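Local coordinates for NOL1/NOP2/sun family protein (Enterococcus faecium, PDB 3M4X), which probably methylates ribosomal RNA, as an RsmF-like member of the NOL1/NOP2/sun family that joins a methyltransferase domain to a PUA-type RNA-binding domain, at residues S79-E87 / V429-F437. Sequence-based numbering, arbitrary orientation.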
loop_
_atom_site.group_PDB
_atom_site.type_symbol
_atom_site.label_atom_id
_atom_site.label_comp_id
_atom_site.label_asym_id
_atom_site.label_seq_id
_atom_site.Cartn_x
_atom_site.Cartn_y
_atom_site.Cartn_z
ATOM N N SER A 79 16.260 -9.738 6.241
ATOM C CA SER A 79 16.347 -9.609 7.692
ATOM C C SER A 79 14.984 -9.414 8.354
ATOM O O SER A 79 13.946 -9.441 7.683
ATOM C CB SER A 79 17.335 -8.532 8.137
ATOM O OG SER A 79 17.851 -8.847 9.429
ATOM N N PHE A 80 15.001 -9.215 9.673
ATOM C CA PHE A 80 13.784 -9.309 10.466
ATOM C C PHE A 80 12.924 -8.050 10.457
ATOM O O PHE A 80 11.699 -8.156 10.591
ATOM C CB PHE A 80 14.086 -9.761 11.903
ATOM C CG PHE A 80 15.097 -8.919 12.596
ATOM C CD1 PHE A 80 14.728 -7.725 13.194
ATOM C CD2 PHE A 80 16.418 -9.314 12.657
ATOM C CE1 PHE A 80 15.664 -6.930 13.831
ATOM C CE2 PHE A 80 17.368 -8.526 13.302
ATOM C CZ PHE A 80 16.988 -7.336 13.891
ATOM N N LEU A 81 13.540 -6.872 10.305
ATOM C CA LEU A 81 12.737 -5.648 10.217
ATOM C C LEU A 81 11.839 -5.701 8.978
ATOM O O LEU A 81 10.700 -5.238 8.994
ATOM C CB LEU A 81 13.604 -4.386 10.187
ATOM C CG LEU A 81 14.417 -4.027 11.433
ATOM C CD1 LEU A 81 15.366 -2.849 11.146
ATOM C CD2 LEU A 81 13.541 -3.723 12.632
ATOM N N HIS A 82 12.362 -6.263 7.898
ATOM C CA HIS A 82 11.566 -6.403 6.701
ATOM C C HIS A 82 10.546 -7.523 6.804
ATOM O O HIS A 82 9.394 -7.329 6.435
ATOM C CB HIS A 82 12.425 -6.628 5.454
ATOM C CG HIS A 82 11.613 -6.934 4.234
ATOM N ND1 HIS A 82 11.211 -8.213 3.907
ATOM C CD2 HIS A 82 11.073 -6.120 3.296
ATOM C CE1 HIS A 82 10.479 -8.176 2.809
ATOM N NE2 HIS A 82 10.381 -6.916 2.417
ATOM N N GLN A 83 10.980 -8.695 7.270
ATOM C CA GLN A 83 10.085 -9.848 7.425
ATOM C C GLN A 83 8.847 -9.513 8.259
ATOM O O GLN A 83 7.734 -9.905 7.916
ATOM C CB GLN A 83 10.827 -11.041 8.047
ATOM C CG GLN A 83 9.925 -12.191 8.532
ATOM C CD GLN A 83 9.528 -12.066 10.008
ATOM O OE1 GLN A 83 10.354 -11.696 10.851
ATOM N NE2 GLN A 83 8.258 -12.378 10.323
ATOM N N ALA A 84 9.050 -8.771 9.341
ATOM C CA ALA A 84 7.974 -8.470 10.283
ATOM C C ALA A 84 7.189 -7.224 9.928
ATOM O O ALA A 84 6.360 -6.786 10.721
ATOM C CB ALA A 84 8.523 -8.335 11.694
ATOM N N GLY A 85 7.486 -6.637 8.770
ATOM C CA GLY A 85 6.749 -5.480 8.285
ATOM C C GLY A 85 7.110 -4.135 8.890
ATOM O O GLY A 85 6.284 -3.228 8.901
ATOM N N TYR A 86 8.339 -4.000 9.383
ATOM C CA TYR A 86 8.767 -2.752 10.008
ATOM C C TYR A 86 9.353 -1.805 8.973
ATOM O O TYR A 86 9.671 -0.659 9.269
ATOM C CB TYR A 86 9.772 -3.020 11.148
ATOM C CG TYR A 86 9.087 -3.346 12.468
ATOM C CD1 TYR A 86 8.245 -4.437 12.582
ATOM C CD2 TYR A 86 9.265 -2.533 13.583
ATOM C CE1 TYR A 86 7.590 -4.728 13.803
ATOM C CE2 TYR A 86 8.639 -2.808 14.790
ATOM C CZ TYR A 86 7.803 -3.905 14.895
ATOM O OH TYR A 86 7.188 -4.161 16.091
ATOM N N GLU A 87 9.508 -2.301 7.758
ATOM C CA GLU A 87 10.040 -1.491 6.674
ATOM C C GLU A 87 9.356 -1.854 5.390
ATOM O O GLU A 87 9.116 -3.031 5.118
ATOM C CB GLU A 87 11.539 -1.693 6.504
ATOM C CG GLU A 87 12.323 -1.319 7.728
ATOM C CD GLU A 87 13.802 -1.504 7.544
ATOM O OE1 GLU A 87 14.544 -0.919 8.346
ATOM O OE2 GLU A 87 14.218 -2.218 6.604
ATOM N N VAL A 429 8.514 -12.959 19.901
ATOM C CA VAL A 429 8.845 -11.536 19.889
ATOM C C VAL A 429 10.357 -11.325 19.948
ATOM O O VAL A 429 11.020 -11.802 20.870
ATOM C CB VAL A 429 8.162 -10.772 21.051
ATOM C CG1 VAL A 429 8.597 -9.318 21.071
ATOM C CG2 VAL A 429 6.643 -10.864 20.947
ATOM N N LEU A 430 10.890 -10.615 18.955
ATOM C CA LEU A 430 12.309 -10.264 18.907
ATOM C C LEU A 430 12.471 -8.836 19.405
ATOM O O LEU A 430 12.101 -7.878 18.723
ATOM C CB LEU A 430 12.841 -10.393 17.474
ATOM C CG LEU A 430 14.315 -10.154 17.141
ATOM C CD1 LEU A 430 15.244 -11.036 17.969
ATOM C CD2 LEU A 430 14.527 -10.415 15.657
ATOM N N ASP A 431 13.028 -8.698 20.599
ATOM C CA ASP A 431 13.117 -7.409 21.280
ATOM C C ASP A 431 11.702 -6.907 21.509
ATOM O O ASP A 431 11.074 -7.259 22.514
ATOM C CB ASP A 431 13.961 -6.404 20.484
ATOM C CG ASP A 431 14.273 -5.134 21.279
ATOM O OD1 ASP A 431 13.539 -4.804 22.239
ATOM O OD2 ASP A 431 15.268 -4.459 20.947
ATOM N N LYS A 432 11.183 -6.115 20.568
ATOM C CA LYS A 432 9.796 -5.659 20.649
ATOM C C LYS A 432 8.999 -6.003 19.391
ATOM O O LYS A 432 7.840 -5.601 19.237
ATOM C CB LYS A 432 9.746 -4.155 20.923
ATOM C CG LYS A 432 10.085 -3.763 22.357
ATOM C CD LYS A 432 9.891 -2.269 22.556
ATOM C CE LYS A 432 10.452 -1.828 23.899
ATOM N NZ LYS A 432 10.334 -0.357 24.102
ATOM N N ILE A 433 9.623 -6.764 18.500
ATOM C CA ILE A 433 9.029 -7.076 17.208
ATOM C C ILE A 433 8.339 -8.432 17.219
ATOM O O ILE A 433 8.999 -9.462 17.395
ATOM C CB ILE A 433 10.089 -7.149 16.116
ATOM C CG1 ILE A 433 10.946 -5.889 16.100
ATOM C CG2 ILE A 433 9.438 -7.388 14.760
ATOM C CD1 ILE A 433 12.190 -6.041 15.239
ATOM N N PRO A 434 7.009 -8.439 17.003
ATOM C CA PRO A 434 6.273 -9.698 16.843
ATOM C C PRO A 434 6.614 -10.301 15.490
ATOM O O PRO A 434 6.365 -9.672 14.451
ATOM C CB PRO A 434 4.790 -9.258 16.877
ATOM C CG PRO A 434 4.801 -7.916 17.551
ATOM C CD PRO A 434 6.102 -7.281 17.065
ATOM N N VAL A 435 7.182 -11.500 15.483
ATOM C CA VAL A 435 7.619 -12.070 14.219
ATOM C C VAL A 435 6.767 -13.226 13.727
ATOM O O VAL A 435 6.972 -13.710 12.615
ATOM C CB VAL A 435 9.094 -12.491 14.271
ATOM C CG1 VAL A 435 9.943 -11.299 14.657
ATOM C CG2 VAL A 435 9.301 -13.631 15.269
ATOM N N GLY A 436 5.802 -13.663 14.540
ATOM C CA GLY A 436 4.991 -14.816 14.182
ATOM C C GLY A 436 4.568 -15.684 15.361
ATOM O O GLY A 436 4.970 -15.436 16.494
ATOM N N PHE A 437 3.750 -16.704 15.093
ATOM C CA PHE A 437 3.361 -17.660 16.127
ATOM C C PHE A 437 4.287 -18.874 16.204
ATOM O O PHE A 437 4.718 -19.411 15.185
ATOM C CB PHE A 437 1.926 -18.158 15.913
ATOM C CG PHE A 437 0.882 -17.266 16.511
ATOM C CD1 PHE A 437 0.078 -16.481 15.702
ATOM C CD2 PHE A 437 0.703 -17.215 17.889
ATOM C CE1 PHE A 437 -0.887 -15.656 16.255
ATOM C CE2 PHE A 437 -0.248 -16.396 18.448
ATOM C CZ PHE A 437 -1.048 -15.612 17.632
HETATM O O HOH W 1 4.987 -7.493 13.633
#
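Leu430 meets Phe80 where a beta hairpin of the PUA-like domain docks against a short helix of the N-terminal RsmF domain. The hairpin joins strands 426-430 and 433-441 through a type II' turn from Leu430 to Ile433. Leu430 lays CD2 on one face of the Phe80 ring in a CH-pi contact, 3.7 Å from the centroid and 19° off the normal. The rings of Phe80 and Tyr56, on helix 49-56, also meet edge-to-face.

Past the turn, Ile433 fills the middle of the interface with both branches. CG1 sits beside the backbone N (chi1 -53°), and from there CD1 reaches on to Phe80 and to CD2 of Leu81, while CG1 itself lies above the Tyr86 ring, displaced toward its rim. Ile433 CG2 touches both Ala84 and Tyr86; at 3.3 Å from Ala84 CB it is tight for two carbons. Pro434 follows, its CD at the edge of the Tyr86 ring, 3.4 Å from OH; that hydroxyl is hydrogen-bonded to Pro47 O. A water O lies 2.7 Å from Pro434 O and farther from Ala84 O, close enough to link the two carbonyls. Ala84 comes just before Gly85, the C' residue of the Schellman motif that ends the helix.

The backbone carbonyl of Val435 accepts the one direct hydrogen bond between the two segments, from Gln83. The Gln83 chain, bent at chi2, turns its amide across the valine, with OE1 3.7 Å from Val435 CB. Tyr386 OH and Trp408 NE1 also bond this amide, at NE2 and OE1 respectively, fixing which way it faces. Gln83 NE2 reaches Val435 O at 2.9 Å, bent to 133° at the hydrogen.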